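Local coordinates for protein formyltransferase (Francisella tularensis subsp. tularensis, PDB 4NV1) that belongs to the formyltransferase family and binds dTDP-4-amino-4,6-dideoxyglucose in a pocket beside its mixed beta-sheet core, at residues Leu70-His75 with Ile91-Gly96. Residues are numbered along the deposited sequence; the frame is centred on the assembly and turned at random.
With 0FX (dTDP-4-amino-4,6-dideoxyglucose), chain I.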
loop_
_atom_site.group_PDB
_atom_site.type_symbol
_atom_site.label_atom_id
_atom_site.label_comp_id
_atom_site.label_asym_id
_atom_site.label_seq_id
_atom_site.Cartn_x
_atom_site.Cartn_y
_atom_site.Cartn_z
ATOM N N LEU A 70 23.327 -35.655 -14.507
ATOM C CA LEU A 70 22.555 -34.968 -13.487
ATOM C C LEU A 70 21.867 -33.790 -14.129
ATOM O O LEU A 70 22.487 -33.079 -14.907
ATOM C CB LEU A 70 23.553 -34.508 -12.426
ATOM C CG LEU A 70 23.127 -33.770 -11.179
ATOM C CD1 LEU A 70 21.961 -34.550 -10.573
ATOM C CD2 LEU A 70 24.344 -33.682 -10.262
ATOM N N GLY A 71 20.593 -33.592 -13.860
ATOM C CA GLY A 71 19.910 -32.356 -14.178
ATOM C C GLY A 71 19.252 -31.659 -12.992
ATOM O O GLY A 71 18.769 -32.315 -12.042
ATOM N N PHE A 72 19.247 -30.334 -13.056
ATOM C CA PHE A 72 18.534 -29.481 -12.117
ATOM C C PHE A 72 17.602 -28.521 -12.832
ATOM O O PHE A 72 17.949 -27.859 -13.865
ATOM C CB PHE A 72 19.495 -28.638 -11.306
ATOM C CG PHE A 72 20.427 -29.435 -10.445
ATOM C CD1 PHE A 72 21.757 -29.475 -10.709
ATOM C CD2 PHE A 72 19.947 -30.052 -9.268
ATOM C CE1 PHE A 72 22.610 -30.194 -9.927
ATOM C CE2 PHE A 72 20.808 -30.783 -8.478
ATOM C CZ PHE A 72 22.136 -30.827 -8.770
ATOM N N SER A 73 16.429 -28.432 -12.223
ATOM C CA SER A 73 15.423 -27.397 -12.503
ATOM C C SER A 73 15.305 -26.462 -11.309
ATOM O O SER A 73 15.117 -26.876 -10.147
ATOM C CB SER A 73 14.052 -28.009 -12.834
ATOM O OG SER A 73 13.124 -26.963 -13.077
ATOM N N CYS A 74 15.459 -25.171 -11.542
ATOM C CA CYS A 74 15.189 -24.249 -10.439
ATOM C C CYS A 74 14.589 -22.978 -10.988
ATOM O O CYS A 74 15.284 -22.209 -11.666
ATOM C CB CYS A 74 16.464 -23.975 -9.641
ATOM S SG CYS A 74 16.166 -22.979 -8.147
ATOM N N HIS A 75 13.290 -22.838 -10.764
ATOM C CA HIS A 75 12.539 -21.622 -11.129
ATOM C C HIS A 75 12.542 -21.525 -12.663
ATOM O O HIS A 75 13.107 -20.635 -13.234
ATOM C CB HIS A 75 13.140 -20.381 -10.503
ATOM C CG HIS A 75 12.769 -20.203 -9.067
ATOM N ND1 HIS A 75 11.680 -19.451 -8.672
ATOM C CD2 HIS A 75 13.351 -20.653 -7.932
ATOM C CE1 HIS A 75 11.625 -19.419 -7.359
ATOM N NE2 HIS A 75 12.642 -20.119 -6.887
ATOM N N ILE A 91 16.654 -33.184 -10.474
ATOM C CA ILE A 91 16.317 -32.685 -9.158
ATOM C C ILE A 91 15.794 -31.257 -9.288
ATOM O O ILE A 91 16.316 -30.435 -10.036
ATOM C CB ILE A 91 17.528 -32.837 -8.256
ATOM C CG1 ILE A 91 17.777 -34.373 -8.062
ATOM C CG2 ILE A 91 17.422 -31.972 -7.018
ATOM C CD1 ILE A 91 19.104 -34.647 -7.406
ATOM N N ASN A 92 14.664 -31.064 -8.640
ATOM C CA ASN A 92 13.999 -29.776 -8.608
ATOM C C ASN A 92 14.260 -29.047 -7.306
ATOM O O ASN A 92 14.195 -29.621 -6.225
ATOM C CB ASN A 92 12.516 -30.033 -8.746
ATOM C CG ASN A 92 11.702 -28.763 -9.004
ATOM O OD1 ASN A 92 10.523 -28.807 -8.836
ATOM N ND2 ASN A 92 12.299 -27.696 -9.501
ATOM N N ILE A 93 14.514 -27.755 -7.412
ATOM C CA ILE A 93 14.758 -26.918 -6.274
ATOM C C ILE A 93 13.579 -25.984 -6.346
ATOM O O ILE A 93 13.455 -25.185 -7.293
ATOM C CB ILE A 93 16.127 -26.235 -6.411
ATOM C CG1 ILE A 93 17.248 -27.285 -6.317
ATOM C CG2 ILE A 93 16.371 -25.191 -5.324
ATOM C CD1 ILE A 93 17.871 -27.721 -7.609
ATOM N N HIS A 94 12.717 -26.095 -5.335
ATOM C CA HIS A 94 11.320 -25.642 -5.421
ATOM C C HIS A 94 10.942 -24.649 -4.303
ATOM O O HIS A 94 11.083 -24.989 -3.123
ATOM C CB HIS A 94 10.438 -26.898 -5.365
ATOM C CG HIS A 94 8.973 -26.644 -5.282
ATOM N ND1 HIS A 94 8.263 -25.948 -6.245
ATOM C CD2 HIS A 94 8.064 -27.043 -4.361
ATOM C CE1 HIS A 94 6.991 -25.886 -5.893
ATOM N NE2 HIS A 94 6.839 -26.552 -4.755
ATOM N N PRO A 95 10.374 -23.479 -4.664
ATOM C CA PRO A 95 9.868 -22.498 -3.714
ATOM C C PRO A 95 8.567 -22.843 -3.037
ATOM O O PRO A 95 7.787 -21.938 -2.765
ATOM C CB PRO A 95 9.705 -21.211 -4.554
ATOM C CG PRO A 95 9.318 -21.733 -5.875
ATOM C CD PRO A 95 9.951 -23.122 -6.029
ATOM N N GLY A 96 8.385 -24.075 -2.595
ATOM C CA GLY A 96 7.375 -24.383 -1.567
ATOM C C GLY A 96 7.707 -25.634 -0.746
ATOM O O GLY A 96 8.724 -26.266 -0.996
HETATM O O4P 0FX I . 9.282 -18.166 -9.787
HETATM P P2 0FX I . 9.865 -17.451 -11.034
HETATM O O3P 0FX I . 11.145 -16.647 -11.113
HETATM O O1G 0FX I . 9.276 -18.049 -12.385
HETATM C C1G 0FX I . 9.619 -19.344 -12.821
HETATM C C2G 0FX I . 8.728 -19.448 -14.049
HETATM O O2G 0FX I . 8.727 -18.233 -14.805
HETATM C C3G 0FX I . 7.296 -19.773 -13.672
HETATM O O3G 0FX I . 6.682 -20.026 -14.954
HETATM C C4G 0FX I . 7.303 -20.970 -12.702
HETATM N N4A 0FX I . 5.964 -21.426 -12.357
HETATM C C5G 0FX I . 8.096 -20.692 -11.419
HETATM C C6G 0FX I . 8.136 -21.913 -10.508
HETATM O O5G 0FX I . 9.425 -20.347 -11.815
HETATM O OPP 0FX I . 9.249 -16.042 -11.456
HETATM P P 0FX I . 7.790 -15.439 -11.577
HETATM O O1P 0FX I . 6.973 -15.889 -12.771
HETATM O O2P 0FX I . 8.327 -14.044 -11.278
HETATM O O5 0FX I . 6.971 -15.698 -10.212
HETATM C C5 0FX I . 7.576 -15.264 -8.988
HETATM C C4 0FX I . 6.549 -14.726 -8.008
HETATM O O4 0FX I . 6.110 -13.451 -8.441
HETATM C C3 0FX I . 5.295 -15.531 -7.851
HETATM O O3 0FX I . 5.369 -16.468 -6.766
HETATM C C2 0FX I . 4.265 -14.488 -7.413
HETATM C C1 0FX I . 4.756 -13.225 -8.122
HETATM N N11 0FX I . 3.885 -12.932 -9.264
HETATM C C61 0FX I . 4.191 -13.425 -10.483
HETATM C C51 0FX I . 3.363 -13.168 -11.555
HETATM C C5A 0FX I . 3.565 -13.698 -12.960
HETATM C C21 0FX I . 2.792 -12.165 -9.078
HETATM O O21 0FX I . 2.486 -11.621 -7.882
HETATM N N31 0FX I . 1.982 -11.833 -10.089
HETATM C C41 0FX I . 2.295 -12.343 -11.299
HETATM O O41 0FX I . 1.522 -12.118 -12.356
HETATM O O HOH W 1 11.641 -25.568 -11.640
HETATM O O HOH W 2 11.575 -24.352 -9.107
#
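Three backbone hydrogen bonds zip Gly71 and Ser73 to Ile91 and Ile93 in parallel register: Ile91 N gives to Gly71 O (2.8 Å), Ser73 N to Ile91 O, and Ile93 N to Ser73 O almost head-on. Ser73 O takes a second donor, Asn92 ND2 at 3.0 Å, which sits above the carbonyl plane although the oxygen lies in the amide plane of Asn92. His75 N and Ile93 O do not meet directly but share a water, which accepts from His75 N (2.8 Å) and donates to Ile93 O (2.7 Å). The segments lie on adjacent parallel strands of a Rossmann-like sheet, 70-74 being the middle one of seven, joined as a beta-alpha-beta unit through helix 82-87. On the face bearing Phe72, apolar packing dominates: the Phe72 ring lies alongside Ile91, its CD2 3.8 Å from Ile91 CB, and also meets Ile93 CD1. Cys74 SG, anti to its backbone N (chi1 -174°), rests 3.6 Å from Ile93 CG2, and Phe162 packs edge-to-face with Phe72. The His75 ring and Pro95 meet tip to tip, His75 CE1 3.6 Å from Pro95 CG. His75 ND1 donates to O4P of dTDP-4-amino-4,6-dideoxyglucose at 2.9 Å, with the oxygen at the ring edge, while NE2 is hydrogen-bonded to Glu158, a second partner that would help fix the rotation of the imidazole.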